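Long-range contact in disease resistance protein RRS1 (Arabidopsis thaliana, PDB 5W3X), which acts as a WRKY transcription factor that binds the W box of elicitor-responsive genes and as a disease resistance protein against fungal and bacterial pathogens: residues B[48-53]-B[74-79]. Residues are numbered along the deposited sequence; the frame is centred on the assembly and turned at random.
Sequences HGCKAT and HNHPRP. With ZN (zinc ion), chain G.
One zinc ion joins two loops that are distant in sequence: residues 48-53, which run into strand 53-58, and residues 74-79, which follow strand 66-71. Cys50 extends its sulfur anti to the backbone N (chi1 -178°), and SG binds the metal at 2.1 Å. From the other loop the two histidines use different ring nitrogens: His74 ligates through ND1, at 2.2 Å from zinc, whereas His76 ligates through NE2. Cys42 supplies the fourth ligand.

Each imidazole is fixed by more than the metal. The methyl of Ala52 sits squarely over the centre of the His74 ring, a CH-pi contact with CB 3.4 Å from the centroid and only 9° off the normal; the same ring also stacks with Trp20. Cys50 SG, by contrast, lies at the edge of the His76 ring, near its plane. The CG of His76 occupies the crowded position between backbone N and carbonyl carbon (chi1 58°), and its far nitrogen, ND1, donates to Pro77 O at 3.0 Å, which, together with the zinc on NE2, helps to set the ring's rotation. The thiolate probably gains some stabilisation from a weak, long bond given by Ala52 N.

Asn75, between the two histidine ligands in sequence, ties the loops together directly, without the metal. Its ND2 donates to His48 O at 2.7 Å, approaching from above the carbonyl plane, next to Gly49, the first residue after the helix to leave helical backbone angles, with positive phi. Its OD1 rests 3.2 Å from Cys50 CB and, though buried by the contact, has no polar partner.

A Cys-Cys-His-His zinc site with its HxH pair, at one end of a four-stranded antiparallel sheet, is typical of the WRKY DNA-binding domain.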
loop_
_atom_site.group_PDB
_atom_site.type_symbol
_atom_site.label_atom_id
_atom_site.label_comp_id
_atom_site.label_asym_id
_atom_site.label_seq_id
_atom_site.Cartn_x
_atom_site.Cartn_y
_atom_site.Cartn_z
ATOM N N HIS B 48 -4.607 4.042 -27.137
ATOM C CA HIS B 48 -5.295 3.049 -27.953
ATOM C C HIS B 48 -6.154 2.055 -27.179
ATOM O O HIS B 48 -6.776 1.175 -27.780
ATOM C CB HIS B 48 -4.274 2.274 -28.780
ATOM C CG HIS B 48 -3.671 3.073 -29.888
ATOM N ND1 HIS B 48 -2.683 4.009 -29.678
ATOM C CD2 HIS B 48 -3.934 3.092 -31.217
ATOM C CE1 HIS B 48 -2.351 4.562 -30.833
ATOM N NE2 HIS B 48 -3.096 4.024 -31.782
ATOM N N GLY B 49 -6.188 2.184 -25.856
ATOM C CA GLY B 49 -6.919 1.237 -25.030
ATOM C C GLY B 49 -6.293 -0.151 -24.993
ATOM O O GLY B 49 -6.938 -1.102 -24.553
ATOM N N CYS B 50 -5.037 -0.271 -25.428
ATOM C CA CYS B 50 -4.368 -1.576 -25.496
ATOM C C CYS B 50 -4.298 -2.228 -24.115
ATOM O O CYS B 50 -3.946 -1.574 -23.126
ATOM C CB CYS B 50 -2.961 -1.432 -26.095
ATOM S SG CYS B 50 -2.037 -3.007 -26.287
ATOM N N LYS B 51 -4.638 -3.512 -24.054
ATOM C CA LYS B 51 -4.765 -4.215 -22.776
ATOM C C LYS B 51 -3.559 -5.101 -22.446
ATOM O O LYS B 51 -3.518 -5.766 -21.403
ATOM C CB LYS B 51 -6.042 -5.058 -22.774
ATOM C CG LYS B 51 -7.319 -4.241 -22.756
ATOM C CD LYS B 51 -8.544 -5.140 -22.676
ATOM C CE LYS B 51 -9.816 -4.327 -22.499
ATOM N NZ LYS B 51 -11.021 -5.193 -22.370
ATOM N N ALA B 52 -2.577 -5.098 -23.338
ATOM C CA ALA B 52 -1.419 -5.969 -23.202
ATOM C C ALA B 52 -0.577 -5.618 -21.973
ATOM O O ALA B 52 -0.190 -4.467 -21.779
ATOM C CB ALA B 52 -0.573 -5.908 -24.462
ATOM N N THR B 53 -0.325 -6.619 -21.136
ATOM C CA THR B 53 0.548 -6.472 -19.976
ATOM C C THR B 53 1.637 -7.541 -19.983
ATOM O O THR B 53 1.514 -8.565 -20.657
ATOM C CB THR B 53 -0.234 -6.581 -18.664
ATOM O OG1 THR B 53 -0.785 -7.894 -18.567
ATOM C CG2 THR B 53 -1.369 -5.572 -18.633
ATOM N N HIS B 74 -2.072 -7.150 -28.092
ATOM C CA HIS B 74 -2.000 -5.761 -28.517
ATOM C C HIS B 74 -3.077 -5.481 -29.561
ATOM O O HIS B 74 -3.330 -6.315 -30.428
ATOM C CB HIS B 74 -0.619 -5.440 -29.076
ATOM C CG HIS B 74 0.475 -5.500 -28.058
ATOM N ND1 HIS B 74 0.935 -4.381 -27.396
ATOM C CD2 HIS B 74 1.205 -6.540 -27.593
ATOM C CE1 HIS B 74 1.903 -4.731 -26.568
ATOM N NE2 HIS B 74 2.087 -6.035 -26.667
ATOM N N ASN B 75 -3.723 -4.322 -29.466
ATOM C CA ASN B 75 -4.739 -3.931 -30.448
ATOM C C ASN B 75 -4.195 -2.913 -31.439
ATOM O O ASN B 75 -4.895 -1.987 -31.844
ATOM C CB ASN B 75 -5.989 -3.375 -29.749
ATOM C CG ASN B 75 -5.726 -2.069 -29.002
ATOM O OD1 ASN B 75 -4.586 -1.611 -28.893
ATOM N ND2 ASN B 75 -6.790 -1.472 -28.468
ATOM N N HIS B 76 -2.944 -3.098 -31.839
ATOM C CA HIS B 76 -2.278 -2.171 -32.749
ATOM C C HIS B 76 -1.019 -2.833 -33.302
ATOM O O HIS B 76 -0.494 -3.762 -32.689
ATOM C CB HIS B 76 -1.933 -0.870 -32.026
ATOM C CG HIS B 76 -1.059 -1.072 -30.832
ATOM N ND1 HIS B 76 0.318 -1.042 -30.906
ATOM C CD2 HIS B 76 -1.362 -1.337 -29.539
ATOM C CE1 HIS B 76 0.823 -1.268 -29.706
ATOM N NE2 HIS B 76 -0.175 -1.445 -28.860
ATOM N N PRO B 77 -0.536 -2.371 -34.468
ATOM C CA PRO B 77 0.678 -2.977 -35.026
ATOM C C PRO B 77 1.915 -2.698 -34.179
ATOM O O PRO B 77 1.873 -1.838 -33.299
ATOM C CB PRO B 77 0.804 -2.313 -36.406
ATOM C CG PRO B 77 0.026 -1.035 -36.291
ATOM C CD PRO B 77 -1.115 -1.358 -35.371
ATOM N N ARG B 78 3.001 -3.416 -34.456
ATOM C CA ARG B 78 4.273 -3.189 -33.781
ATOM C C ARG B 78 4.763 -1.762 -34.011
ATOM O O ARG B 78 4.681 -1.248 -35.123
ATOM C CB ARG B 78 5.325 -4.192 -34.268
ATOM C CG ARG B 78 4.905 -5.650 -34.166
ATOM C CD ARG B 78 5.972 -6.569 -34.746
ATOM N N PRO B 79 5.277 -1.118 -32.954
ATOM C CA PRO B 79 5.778 0.260 -33.024
ATOM C C PRO B 79 6.986 0.423 -33.949
ATOM O O PRO B 79 8.128 0.319 -33.500
ATOM C CB PRO B 79 6.160 0.568 -31.569
ATOM C CG PRO B 79 6.354 -0.765 -30.932
ATOM C CD PRO B 79 5.361 -1.666 -31.590
HETATM ZN ZN ZN G . -0.084 -2.451 -26.977
#